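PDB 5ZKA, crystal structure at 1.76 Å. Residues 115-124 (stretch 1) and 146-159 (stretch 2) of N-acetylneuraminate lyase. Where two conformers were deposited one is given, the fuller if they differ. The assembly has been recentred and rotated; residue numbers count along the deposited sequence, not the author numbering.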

ATOM      1  N   LYS A 115      -6.943 -19.857 -23.076  1.00 35.35           N
ATOM      2  CA  LYS A 115      -7.622 -18.725 -23.687  1.00 35.60           C
ATOM      3  C   LYS A 115      -7.092 -17.402 -23.170  1.00 35.21           C
ATOM      4  O   LYS A 115      -7.662 -16.350 -23.472  1.00 34.90           O
ATOM      5  CB  LYS A 115      -9.135 -18.821 -23.455  1.00 39.59           C
ATOM      6  CG  LYS A 115      -9.822 -19.854 -24.348  1.00 46.27           C
ATOM      7  CD  LYS A 115      -9.483 -19.599 -25.808  1.00 56.69           C
ATOM      8  CE  LYS A 115     -10.118 -20.628 -26.734  1.00 65.84           C
ATOM      9  NZ  LYS A 115     -11.606 -20.531 -26.761  1.00 69.45           N
ATOM     10  N   CYS A 116      -6.015 -17.432 -22.394  1.00 30.72           N
ATOM     11  CA  CYS A 116      -5.410 -16.203 -21.917  1.00 31.05           C
ATOM     12  C   CYS A 116      -3.974 -16.507 -21.526  1.00 32.81           C
ATOM     13  O   CYS A 116      -3.704 -17.534 -20.889  1.00 30.38           O
ATOM     14  CB  CYS A 116      -6.183 -15.619 -20.731  1.00 30.98           C
ATOM     15  SG  CYS A 116      -5.585 -13.978 -20.267  1.00 33.20           S
ATOM     16  N   LEU A 117      -3.069 -15.616 -21.923  1.00 27.63           N
ATOM     17  CA  LEU A 117      -1.652 -15.692 -21.605  1.00 26.64           C
ATOM     18  C   LEU A 117      -1.301 -14.635 -20.573  1.00 25.80           C
ATOM     19  O   LEU A 117      -2.040 -13.674 -20.358  1.00 27.25           O
ATOM     20  CB  LEU A 117      -0.780 -15.456 -22.847  1.00 26.71           C
ATOM     21  CG  LEU A 117      -1.016 -16.300 -24.098  1.00 29.82           C
ATOM     22  CD1 LEU A 117      -0.011 -15.899 -25.191  1.00 26.31           C
ATOM     23  CD2 LEU A 117      -0.883 -17.760 -23.759  1.00 31.21           C
ATOM     24  N   SER A 118      -0.146 -14.829 -19.948  1.00 24.79           N
ATOM     25  CA  SER A 118       0.496 -13.806 -19.140  1.00 25.86           C
ATOM     26  C   SER A 118       1.983 -13.859 -19.442  1.00 26.89           C
ATOM     27  O   SER A 118       2.495 -14.867 -19.931  1.00 25.72           O
ATOM     28  CB  SER A 118       0.229 -14.017 -17.640  1.00 26.90           C
ATOM     29  OG  SER A 118       0.543 -12.862 -16.893  1.00 31.81           O
ATOM     30  N   ALA A 119       2.688 -12.762 -19.171  1.00 28.42           N
ATOM     31  CA  ALA A 119       4.124 -12.764 -19.433  1.00 24.40           C
ATOM     32  C   ALA A 119       4.797 -11.762 -18.511  1.00 29.06           C
ATOM     33  O   ALA A 119       4.449 -10.577 -18.530  1.00 26.56           O
ATOM     34  CB  ALA A 119       4.425 -12.434 -20.897  1.00 27.15           C
ATOM     35  N   VAL A 120       5.769 -12.236 -17.727  1.00 29.63           N
ATOM     36  CA  VAL A 120       6.537 -11.327 -16.885  1.00 27.75           C
ATOM     37  C   VAL A 120       7.292 -10.333 -17.770  1.00 27.24           C
ATOM     38  O   VAL A 120       7.651 -10.631 -18.915  1.00 24.62           O
ATOM     39  CB  VAL A 120       7.497 -12.119 -15.982  1.00 26.91           C
ATOM     40  CG1 VAL A 120       8.463 -12.953 -16.824  1.00 30.75           C
ATOM     41  CG2 VAL A 120       8.246 -11.183 -15.022  1.00 28.35           C
ATOM     42  N   THR A 121       7.515  -9.126 -17.249  1.00 26.33           N
ATOM     43  CA  THR A 121       8.362  -8.192 -17.976  1.00 28.58           C
ATOM     44  C   THR A 121       9.730  -8.833 -18.214  1.00 28.80           C
ATOM     45  O   THR A 121      10.269  -9.493 -17.319  1.00 33.02           O
ATOM     46  CB  THR A 121       8.519  -6.877 -17.205  1.00 34.48           C
ATOM     47  OG1 THR A 121       9.045  -7.142 -15.898  1.00 31.02           O
ATOM     48  CG2 THR A 121       7.167  -6.172 -17.067  1.00 31.73           C
ATOM     49  N   PRO A 122      10.306  -8.702 -19.411  1.00 31.23           N
ATOM     50  CA  PRO A 122      11.639  -9.277 -19.627  1.00 29.36           C
ATOM     51  C   PRO A 122      12.631  -8.625 -18.671  1.00 31.81           C
ATOM     52  O   PRO A 122      12.547  -7.430 -18.388  1.00 34.51           O
ATOM     53  CB  PRO A 122      11.945  -8.948 -21.097  1.00 36.00           C
ATOM     54  CG  PRO A 122      11.077  -7.799 -21.416  1.00 34.64           C
ATOM     55  CD  PRO A 122       9.834  -7.938 -20.578  1.00 36.29           C
ATOM     56  N   PHE A 123      13.550  -9.429 -18.141  1.00 31.66           N
ATOM     57  CA  PHE A 123      14.372  -9.013 -17.009  1.00 32.67           C
ATOM     58  C   PHE A 123      15.813  -9.459 -17.258  1.00 29.17           C
ATOM     59  O   PHE A 123      16.151  -9.951 -18.339  1.00 32.10           O
ATOM     60  CB  PHE A 123      13.781  -9.570 -15.701  1.00 31.16           C
ATOM     61  CG  PHE A 123      13.621 -11.071 -15.692  1.00 30.07           C
ATOM     62  CD1 PHE A 123      12.460 -11.666 -16.166  1.00 31.34           C
ATOM     63  CD2 PHE A 123      14.628 -11.881 -15.192  1.00 33.60           C
ATOM     64  CE1 PHE A 123      12.311 -13.049 -16.157  1.00 34.17           C
ATOM     65  CE2 PHE A 123      14.484 -13.263 -15.169  1.00 28.31           C
ATOM     66  CZ  PHE A 123      13.327 -13.844 -15.663  1.00 33.07           C
ATOM     67  N   TYR A 124      16.651  -9.280 -16.227  1.00 26.13           N
ATOM     68  CA  TYR A 124      18.105  -9.439 -16.226  1.00 30.47           C
ATOM     69  C   TYR A 124      18.748  -8.311 -17.027  1.00 35.94           C
ATOM     70  O   TYR A 124      19.329  -7.392 -16.437  1.00 30.92           O
ATOM     71  CB  TYR A 124      18.556 -10.811 -16.742  1.00 31.07           C
ATOM     72  CG  TYR A 124      20.048 -11.036 -16.559  1.00 30.40           C
ATOM     73  CD1 TYR A 124      20.583 -11.376 -15.311  1.00 36.29           C
ATOM     74  CD2 TYR A 124      20.923 -10.872 -17.620  1.00 32.52           C
ATOM     75  CE1 TYR A 124      21.956 -11.569 -15.143  1.00 30.81           C
ATOM     76  CE2 TYR A 124      22.296 -11.052 -17.462  1.00 35.66           C
ATOM     77  CZ  TYR A 124      22.807 -11.396 -16.227  1.00 32.73           C
ATOM     78  OH  TYR A 124      24.169 -11.571 -16.096  1.00 37.55           O
TER
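Stretch 2 (146-159) YMIIYSIPFLTGVN

Stretch 2 lies alongside stretch 1 as a neighbouring parallel β-strand and then turns into a short helix whose last residue, Thr156, returns to the end of the first stretch. Strand 147-150 runs in the same direction as strand 117-120; their axes approach to 4.5 Å and diverge by 24° (signed crossing angle -24°), a twist ordinary for adjacent strands of a sheet. The register pairs Leu117 with Met147, Ser118 with Ile148, Ala119 with Ile149 and Val120 with Tyr150. Beyond Ser151, Ile152 occupies the N-cap position of helix 153-156, and Gly157 leaves the helix with positive phi, a conformation that favours glycine. In all, 778 Å² of surface is buried between the two stretches.

Backbone hydrogen bonds form a ladder in which stretch 1 alternately donates and accepts. Leu117 N donates to Tyr146 O at 2.8 Å, and Leu117 O receives Ile148 N at 2.9 Å, so that Leu117 bonds to the residues before and after its partner Met147, as expected of parallel strands. Ala119 repeats the pattern two residues on: its N makes a weak bond to Ile148 O at 3.3 Å, while Tyr150 N donates to Ala119 O at 3.2 Å. The ladder closes with Thr121 N donating to Tyr150 O at 3.2 Å. Ile148 O has a further partner in the side chain of Ser118, whose OG donates to it at 2.8 Å. CA-H...O contacts supplement these bonds, with Ser118 CA 3.2 Å from Ile148 O and Val120 CA 3.5 Å from Tyr150 O.

Apolar contacts follow the alternation of side chains across the sheet. On the face carrying Leu117, Ala119, Met147 and Ile149, the Met147 side chain, with both chi2 and chi3 in p, brings its end nearer to stretch 1: its CE lies 4.1 Å from Leu117 CB and its SD 3.9 Å from Ala119 CB. Ser118, Val120, Ile148 and Tyr150 point to the other face, where Val120 CB packs obliquely against the Tyr150 ring, 3.7 Å from CD2. Before the bridged pairs, Cys116 SG reaches Ile148 CD1 at 3.6 Å, and Lys115 O lies at the edge of the Tyr146 ring, 3.5 Å from CD2.

Past the strands, Thr156 carries the contact onto the helix. Its CG2 lies 3.7 Å from Val120 CG2, and its CB is 3.9 Å from Phe123 CB. Val158 also points toward stretch 1, its CB 3.7 Å from Thr121 OG1. Within stretch 2, Val158 N donates to Thr156 OG1 at 3.1 Å, tying the residue after Gly157 back to the end of the helix.

Two waters complete the junction. Water 1 links Thr121 OG1 (2.5 Å from the water O) and Thr156 OG1 (2.8 Å), and accepts from Ile152 N at 3.0 Å. Water 2 accepts from Tyr124 N at 2.9 Å and donates to Thr156 O at 2.8 Å, bridging the two backbones where the direct ladder has ended.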

ATOM      1  N   TYR A 146      -5.047 -13.548 -25.826  1.00 31.43           N
ATOM      2  CA  TYR A 146      -5.117 -12.419 -24.905  1.00 32.31           C
ATOM      3  C   TYR A 146      -3.932 -12.441 -23.952  1.00 30.47           C
ATOM      4  O   TYR A 146      -3.316 -13.480 -23.706  1.00 29.32           O
ATOM      5  CB  TYR A 146      -6.416 -12.442 -24.093  1.00 36.18           C
ATOM      6  CG  TYR A 146      -7.662 -12.309 -24.936  1.00 49.38           C
ATOM      7  CD1 TYR A 146      -7.865 -11.194 -25.733  1.00 50.84           C
ATOM      8  CD2 TYR A 146      -8.627 -13.307 -24.942  1.00 63.11           C
ATOM      9  CE1 TYR A 146      -8.996 -11.071 -26.512  1.00 60.14           C
ATOM     10  CE2 TYR A 146      -9.764 -13.193 -25.719  1.00 70.74           C
ATOM     11  CZ  TYR A 146      -9.944 -12.074 -26.503  1.00 68.53           C
ATOM     12  OH  TYR A 146     -11.076 -11.956 -27.278  1.00 72.31           O
ATOM     13  N   MET A 147      -3.626 -11.272 -23.393  1.00 28.72           N
ATOM     14  CA  MET A 147      -2.400 -11.100 -22.625  1.00 30.85           C
ATOM     15  C   MET A 147      -2.673 -10.324 -21.348  1.00 26.30           C
ATOM     16  O   MET A 147      -3.337  -9.286 -21.380  1.00 28.34           O
ATOM     17  CB  MET A 147      -1.335 -10.358 -23.446  1.00 29.73           C
ATOM     18  CG  MET A 147      -0.100  -9.936 -22.651  1.00 27.70           C
ATOM     19  SD  MET A 147       0.887 -11.334 -22.047  1.00 31.53           S
ATOM     20  CE  MET A 147       1.433 -12.061 -23.601  1.00 26.85           C
ATOM     21  N   ILE A 148      -2.148 -10.826 -20.236  1.00 23.80           N
ATOM     22  CA  ILE A 148      -2.131 -10.100 -18.970  1.00 23.16           C
ATOM     23  C   ILE A 148      -0.676  -9.771 -18.667  1.00 25.99           C
ATOM     24  O   ILE A 148       0.171 -10.671 -18.610  1.00 27.57           O
ATOM     25  CB  ILE A 148      -2.788 -10.918 -17.842  1.00 25.20           C
ATOM     26  CG1 ILE A 148      -4.302 -10.966 -18.041  1.00 26.39           C
ATOM     27  CG2 ILE A 148      -2.511 -10.316 -16.498  1.00 24.24           C
ATOM     28  CD1 ILE A 148      -4.944 -12.082 -17.263  1.00 31.67           C
ATOM     29  N   ILE A 149      -0.370  -8.475 -18.535  1.00 27.56           N
ATOM     30  CA  ILE A 149       0.960  -8.051 -18.104  1.00 27.18           C
ATOM     31  C   ILE A 149       1.231  -8.575 -16.703  1.00 31.08           C
ATOM     32  O   ILE A 149       0.424  -8.370 -15.791  1.00 29.11           O
ATOM     33  CB  ILE A 149       1.050  -6.520 -18.090  1.00 28.29           C
ATOM     34  CG1 ILE A 149       0.603  -5.911 -19.408  1.00 33.16           C
ATOM     35  CG2 ILE A 149       2.435  -6.064 -17.641  1.00 33.44           C
ATOM     36  CD1 ILE A 149       0.322  -4.412 -19.284  1.00 35.20           C
ATOM     37  N   TYR A 150       2.390  -9.222 -16.510  1.00 31.46           N
ATOM     38  CA  TYR A 150       2.835  -9.669 -15.188  1.00 29.40           C
ATOM     39  C   TYR A 150       3.902  -8.685 -14.714  1.00 29.78           C
ATOM     40  O   TYR A 150       5.040  -8.712 -15.187  1.00 32.30           O
ATOM     41  CB  TYR A 150       3.366 -11.106 -15.226  1.00 29.32           C
ATOM     42  CG  TYR A 150       3.829 -11.680 -13.881  1.00 35.85           C
ATOM     43  CD1 TYR A 150       3.538 -11.039 -12.673  1.00 37.06           C
ATOM     44  CD2 TYR A 150       4.577 -12.852 -13.829  1.00 38.20           C
ATOM     45  CE1 TYR A 150       3.963 -11.564 -11.452  1.00 43.14           C
ATOM     46  CE2 TYR A 150       5.011 -13.384 -12.618  1.00 46.47           C
ATOM     47  CZ  TYR A 150       4.702 -12.737 -11.431  1.00 50.17           C
ATOM     48  OH  TYR A 150       5.132 -13.264 -10.230  1.00 50.18           O
ATOM     49  N   SER A 151       3.534  -7.831 -13.755  1.00 36.75           N
ATOM     50  CA  SER A 151       4.408  -6.776 -13.247  0.69 33.30           C
ATOM     51  C   SER A 151       4.852  -7.138 -11.835  1.00 35.07           C
ATOM     52  O   SER A 151       4.043  -7.117 -10.900  1.00 35.73           O
ATOM     53  CB  SER A 151       3.702  -5.422 -13.254  0.69 32.35           C
ATOM     54  OG  SER A 151       4.540  -4.448 -12.650  0.69 29.34           O
ATOM     55  N   ILE A 152       6.139  -7.456 -11.677  1.00 33.19           N
ATOM     56  CA  ILE A 152       6.665  -7.837 -10.365  1.00 34.30           C
ATOM     57  C   ILE A 152       8.011  -7.157 -10.124  1.00 36.68           C
ATOM     58  O   ILE A 152       9.071  -7.786 -10.244  1.00 36.13           O
ATOM     59  CB  ILE A 152       6.714  -9.373 -10.208  1.00 37.95           C
ATOM     60  CG1 ILE A 152       7.225  -9.767  -8.809  1.00 40.53           C
ATOM     61  CG2 ILE A 152       7.480 -10.040 -11.360  1.00 37.21           C
ATOM     62  CD1 ILE A 152       6.772 -11.143  -8.350  1.00 43.11           C
ATOM     63  N   PRO A 153       8.006  -5.869  -9.752  1.00 39.47           N
ATOM     64  CA  PRO A 153       9.277  -5.122  -9.638  1.00 41.09           C
ATOM     65  C   PRO A 153      10.204  -5.632  -8.540  1.00 36.63           C
ATOM     66  O   PRO A 153      11.426  -5.442  -8.642  1.00 33.00           O
ATOM     67  CB  PRO A 153       8.826  -3.680  -9.353  1.00 41.90           C
ATOM     68  CG  PRO A 153       7.328  -3.654  -9.549  1.00 39.80           C
ATOM     69  CD  PRO A 153       6.829  -5.058  -9.398  1.00 36.72           C
ATOM     70  N   PHE A 154       9.664  -6.262  -7.490  1.00 35.81           N
ATOM     71  CA  PHE A 154      10.521  -6.769  -6.422  1.00 43.97           C
ATOM     72  C   PHE A 154      11.501  -7.817  -6.933  1.00 44.38           C
ATOM     73  O   PHE A 154      12.613  -7.934  -6.404  1.00 41.76           O
ATOM     74  CB  PHE A 154       9.675  -7.351  -5.288  1.00 55.59           C
ATOM     75  CG  PHE A 154      10.494  -7.893  -4.146  1.00 59.37           C
ATOM     76  CD1 PHE A 154      11.374  -7.064  -3.452  1.00 61.88           C
ATOM     77  CD2 PHE A 154      10.400  -9.227  -3.776  1.00 55.68           C
ATOM     78  CE1 PHE A 154      12.139  -7.555  -2.403  1.00 60.11           C
ATOM     79  CE2 PHE A 154      11.162  -9.726  -2.730  1.00 55.55           C
ATOM     80  CZ  PHE A 154      12.031  -8.890  -2.042  1.00 58.24           C
ATOM     81  N   LEU A 155      11.109  -8.596  -7.946  1.00 43.01           N
ATOM     82  CA  LEU A 155      11.973  -9.621  -8.521  1.00 40.76           C
ATOM     83  C   LEU A 155      12.684  -9.168  -9.793  1.00 41.62           C
ATOM     84  O   LEU A 155      13.848  -9.529 -10.000  1.00 45.88           O
ATOM     85  CB  LEU A 155      11.166 -10.891  -8.820  1.00 33.47           C
ATOM     86  CG  LEU A 155      10.511 -11.596  -7.627  1.00 34.23           C
ATOM     87  CD1 LEU A 155       9.948 -12.948  -8.068  1.00 30.65           C
ATOM     88  CD2 LEU A 155      11.494 -11.749  -6.461  1.00 33.01           C
ATOM     89  N   THR A 156      12.022  -8.384 -10.653  1.00 33.52           N
ATOM     90  CA  THR A 156      12.620  -7.983 -11.928  1.00 35.83           C
ATOM     91  C   THR A 156      13.342  -6.645 -11.866  1.00 41.07           C
ATOM     92  O   THR A 156      14.199  -6.377 -12.720  1.00 40.95           O
ATOM     93  CB  THR A 156      11.556  -7.870 -13.029  1.00 37.04           C
ATOM     94  OG1 THR A 156      10.653  -6.803 -12.702  1.00 38.22           O
ATOM     95  CG2 THR A 156      10.781  -9.170 -13.202  1.00 31.19           C
ATOM     96  N   GLY A 157      12.993  -5.788 -10.908  1.00 34.50           N
ATOM     97  CA  GLY A 157      13.498  -4.428 -10.908  1.00 37.36           C
ATOM     98  C   GLY A 157      12.898  -3.517 -11.956  1.00 41.47           C
ATOM     99  O   GLY A 157      13.402  -2.404 -12.144  1.00 40.52           O
ATOM    100  N   VAL A 158      11.834  -3.943 -12.638  1.00 36.97           N
ATOM    101  CA  VAL A 158      11.230  -3.174 -13.725  1.00 41.98           C
ATOM    102  C   VAL A 158      10.038  -2.410 -13.154  1.00 45.74           C
ATOM    103  O   VAL A 158       9.027  -3.014 -12.779  1.00 42.63           O
ATOM    104  CB  VAL A 158      10.802  -4.074 -14.894  1.00 39.70           C
ATOM    105  CG1 VAL A 158       9.951  -3.291 -15.884  1.00 38.67           C
ATOM    106  CG2 VAL A 158      12.029  -4.685 -15.584  1.00 33.20           C
ATOM    107  N   ASN A 159      10.150  -1.082 -13.094  1.00 51.50           N
ATOM    108  CA  ASN A 159       9.116  -0.215 -12.535  1.00 52.53           C
ATOM    109  C   ASN A 159       8.409   0.517 -13.670  1.00 56.94           C
ATOM    110  O   ASN A 159       9.022   1.341 -14.360  1.00 64.84           O
ATOM    111  CB  ASN A 159       9.719   0.772 -11.534  1.00 51.83           C
ATOM    112  CG  ASN A 159      10.165   0.087 -10.251  1.00 50.90           C
ATOM    113  OD1 ASN A 159      11.362  -0.043  -9.983  1.00 54.85           O
ATOM    114  ND2 ASN A 159       9.198  -0.365  -9.457  1.00 47.86           N
TER
HETATM  115  O   HOH W   1       8.043  -6.358 -13.689  1.00 37.71           O
HETATM  116  O   HOH W   2      16.155  -8.114 -13.661  1.00 39.38           O